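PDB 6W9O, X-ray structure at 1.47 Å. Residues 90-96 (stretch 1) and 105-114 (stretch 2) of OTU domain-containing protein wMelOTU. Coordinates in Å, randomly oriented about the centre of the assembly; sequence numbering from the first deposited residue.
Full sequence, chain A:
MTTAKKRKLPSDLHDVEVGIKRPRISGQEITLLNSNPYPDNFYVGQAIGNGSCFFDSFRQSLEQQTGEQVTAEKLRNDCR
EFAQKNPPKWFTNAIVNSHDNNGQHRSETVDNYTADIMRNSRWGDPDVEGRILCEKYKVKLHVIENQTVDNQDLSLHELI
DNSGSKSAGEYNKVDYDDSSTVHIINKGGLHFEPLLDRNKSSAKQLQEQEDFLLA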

# COMPACT_ATOMS: atom_id res chain seq x y z
N TRP A 90 -15.26 -9.72 4.29
CA TRP A 90 -14.87 -8.30 4.34
C TRP A 90 -14.73 -7.75 2.93
O TRP A 90 -15.12 -6.60 2.64
CB TRP A 90 -13.59 -8.07 5.15
CG TRP A 90 -12.30 -8.42 4.47
CD1 TRP A 90 -11.56 -9.57 4.66
CD2 TRP A 90 -11.58 -7.63 3.54
NE1 TRP A 90 -10.46 -9.54 3.86
CE2 TRP A 90 -10.44 -8.36 3.15
CE3 TRP A 90 -11.82 -6.38 2.94
CZ2 TRP A 90 -9.49 -7.86 2.23
CZ3 TRP A 90 -10.91 -5.89 2.01
CH2 TRP A 90 -9.73 -6.62 1.66
N PHE A 91 -14.22 -8.56 2.02
CA PHE A 91 -13.86 -8.07 0.70
C PHE A 91 -15.10 -7.89 -0.13
O PHE A 91 -15.28 -6.82 -0.73
CB PHE A 91 -12.89 -9.08 0.03
CG PHE A 91 -12.62 -8.78 -1.41
CD1 PHE A 91 -13.27 -9.45 -2.44
CD2 PHE A 91 -11.74 -7.76 -1.70
CE1 PHE A 91 -13.00 -9.11 -3.79
CE2 PHE A 91 -11.43 -7.42 -3.05
CZ PHE A 91 -12.07 -8.08 -4.06
N THR A 92 -15.95 -8.90 -0.20
CA THR A 92 -17.18 -8.74 -0.96
C THR A 92 -18.04 -7.64 -0.36
O THR A 92 -18.70 -6.89 -1.10
CB THR A 92 -17.92 -10.08 -1.06
OG1 THR A 92 -18.09 -10.67 0.24
CG2 THR A 92 -17.12 -11.04 -1.90
N ASN A 93 -18.02 -7.49 0.97
CA ASN A 93 -18.78 -6.41 1.62
C ASN A 93 -18.24 -5.05 1.18
O ASN A 93 -18.99 -4.07 1.07
CB ASN A 93 -18.65 -6.49 3.15
CG ASN A 93 -19.45 -7.65 3.80
OD1 ASN A 93 -20.29 -8.29 3.18
ND2 ASN A 93 -19.15 -7.92 5.07
N ALA A 94 -16.95 -4.94 0.96
CA ALA A 94 -16.34 -3.63 0.73
C ALA A 94 -16.60 -3.16 -0.68
O ALA A 94 -16.69 -1.95 -0.93
CB ALA A 94 -14.81 -3.69 0.92
N ILE A 95 -16.66 -4.10 -1.63
CA ILE A 95 -16.73 -3.68 -3.02
C ILE A 95 -18.14 -3.76 -3.58
O ILE A 95 -18.34 -3.33 -4.73
CB ILE A 95 -15.76 -4.45 -3.94
CG1 ILE A 95 -16.18 -5.93 -4.01
CG2 ILE A 95 -14.28 -4.23 -3.51
CD1 ILE A 95 -15.50 -6.70 -5.11
N VAL A 96 -19.09 -4.33 -2.85
CA VAL A 96 -20.50 -4.36 -3.27
C VAL A 96 -21.20 -3.21 -2.57
O VAL A 96 -20.67 -2.09 -2.54
CB VAL A 96 -21.21 -5.69 -2.93
CG1 VAL A 96 -22.64 -5.63 -3.41
CG2 VAL A 96 -20.50 -6.90 -3.56
N HIS A 105 -25.78 -10.60 -7.05
CA HIS A 105 -25.03 -9.41 -7.46
C HIS A 105 -23.57 -9.52 -7.03
O HIS A 105 -22.69 -8.95 -7.68
CB HIS A 105 -25.70 -8.17 -6.87
CG HIS A 105 -25.06 -6.87 -7.28
ND1 HIS A 105 -24.53 -5.98 -6.36
CD2 HIS A 105 -24.88 -6.31 -8.50
CE1 HIS A 105 -24.04 -4.94 -7.00
NE2 HIS A 105 -24.24 -5.11 -8.30
N ARG A 106 -23.32 -10.27 -5.95
CA ARG A 106 -21.94 -10.40 -5.41
C ARG A 106 -21.02 -11.10 -6.42
O ARG A 106 -19.88 -10.65 -6.58
CB ARG A 106 -21.98 -11.14 -4.07
CG ARG A 106 -23.15 -10.75 -3.19
CD ARG A 106 -22.77 -10.60 -1.73
NE ARG A 106 -23.21 -9.34 -1.16
CZ ARG A 106 -22.66 -8.77 -0.09
NH1 ARG A 106 -21.66 -9.37 0.53
NH2 ARG A 106 -23.12 -7.62 0.36
N SER A 107 -21.51 -12.15 -7.09
CA SER A 107 -20.66 -12.93 -7.98
C SER A 107 -20.23 -12.11 -9.19
O SER A 107 -19.08 -12.22 -9.65
CB SER A 107 -21.41 -14.19 -8.43
OG SER A 107 -20.51 -15.26 -8.69
N GLU A 108 -21.13 -11.29 -9.74
CA GLU A 108 -20.77 -10.46 -10.88
C GLU A 108 -19.87 -9.32 -10.45
O GLU A 108 -18.99 -8.90 -11.21
CB GLU A 108 -22.03 -9.90 -11.55
N THR A 109 -20.10 -8.78 -9.25
CA THR A 109 -19.23 -7.72 -8.77
C THR A 109 -17.81 -8.22 -8.58
O THR A 109 -16.85 -7.53 -8.93
CB THR A 109 -19.79 -7.12 -7.48
OG1 THR A 109 -21.07 -6.53 -7.76
CG2 THR A 109 -18.84 -6.05 -6.94
N VAL A 110 -17.65 -9.43 -8.05
CA VAL A 110 -16.31 -9.99 -7.91
C VAL A 110 -15.70 -10.26 -9.27
O VAL A 110 -14.50 -10.05 -9.49
CB VAL A 110 -16.38 -11.27 -7.05
CG1 VAL A 110 -15.07 -12.04 -7.12
CG2 VAL A 110 -16.72 -10.89 -5.60
N ASP A 111 -16.48 -10.78 -10.21
CA ASP A 111 -15.92 -11.00 -11.53
C ASP A 111 -15.51 -9.70 -12.21
O ASP A 111 -14.45 -9.64 -12.84
CB ASP A 111 -16.87 -11.82 -12.39
CG ASP A 111 -17.01 -13.22 -11.89
OD1 ASP A 111 -18.14 -13.75 -11.93
OD2 ASP A 111 -16.00 -13.79 -11.41
N ASN A 112 -16.33 -8.65 -12.09
CA ASN A 112 -15.92 -7.35 -12.63
C ASN A 112 -14.60 -6.89 -12.01
O ASN A 112 -13.72 -6.38 -12.72
CB ASN A 112 -16.99 -6.30 -12.38
CG ASN A 112 -18.23 -6.57 -13.16
OD1 ASN A 112 -19.28 -5.98 -12.89
ND2 ASN A 112 -18.13 -7.45 -14.15
N TYR A 113 -14.46 -7.06 -10.69
CA TYR A 113 -13.21 -6.69 -10.01
C TYR A 113 -12.02 -7.42 -10.60
O TYR A 113 -10.96 -6.82 -10.80
CB TYR A 113 -13.32 -7.03 -8.51
CG TYR A 113 -12.07 -6.68 -7.69
CD1 TYR A 113 -10.98 -7.56 -7.61
CD2 TYR A 113 -11.98 -5.46 -7.03
CE1 TYR A 113 -9.85 -7.22 -6.87
CE2 TYR A 113 -10.84 -5.12 -6.30
CZ TYR A 113 -9.79 -6.02 -6.21
OH TYR A 113 -8.64 -5.68 -5.47
N THR A 114 -12.15 -8.74 -10.86
CA THR A 114 -10.98 -9.49 -11.32
C THR A 114 -10.48 -8.94 -12.67
O THR A 114 -9.29 -9.01 -12.96
CB THR A 114 -11.27 -11.00 -11.40
OG1 THR A 114 -12.25 -11.24 -12.41
CG2 THR A 114 -11.83 -11.50 -10.08

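The helix containing residues 90-95 crosses the helix of residues 105-114 almost at a right angle (87°), with a closest axial approach of 10.2 Å. Side chains from both helices fill the space between the axes. The 522 Å² of buried surface grades from a buried aromatic pair at Phe91 and Tyr113 to an exposed, partly polar margin around Val96 and Arg106.

Phe91 and Tyr113 both point their CA-to-CB bonds toward the opposing helix and both adopt chi1 t (172° and -180°), with chi2 near -100° and -85°. The result is an edge-to-face pair: the edge of Phe91 meets the face of Tyr113, with ring planes at 88° and centroids 4.9 Å apart. Phe91 CZ lies 3.7 Å from Tyr113 CE1, so the rings are in van der Waals contact. The hydroxyl of Tyr113 is hydrogen-bonded elsewhere in the structure.

Ile95, with chi1 p (66°) and chi2 t (167°), extends CD1 into the space beside this pair. Ile95 CD1 lies 4.1 Å from Tyr113 CB and 3.9 Å from Thr109 CG2, and is thus lodged against residues one helical turn apart. Val110 has a sideways CA-to-CB bond, yet its t rotamer places Val110 CG2 within 3.7 Å of Thr92 CG2; the same methyl makes looser contacts with Phe91 and Ile95.

Thr92 and Thr109 each combine a polar and an apolar role. Thr109, chi1 m (-63°), directs OG1 back along its own helix, where Thr109 OG1 donates a hydrogen bond to His105 O (2.9 Å), while Thr109 CG2 faces the other stretch and approaches Ile95 O to 3.5 Å and Val96 CG2 to 3.9 Å. In Thr92, chi1 p (52°), OG1 is hydrogen-bonded to a residue adjoining the stretches, and CG2 is the atom that packs against Val110.

At the margin, Arg106 starts sideways but its end comes nearer, through chi1 m (-39°) and chi2 and chi3 that lie between wells. This path lets Arg106 NH1 donate a nearly linear hydrogen bond to Asn93 OD1 (3.2 Å, 173°), the only one between the stretches. Asn93 itself points away at CB; chi1 m (-73°) nevertheless brings its amide oxygen within reach, near the guanidinium plane. Val96 CB and Thr92 O lie over one face of that group. High B factors for Arg106 and His105 suggest that these two side chains are less firmly fixed.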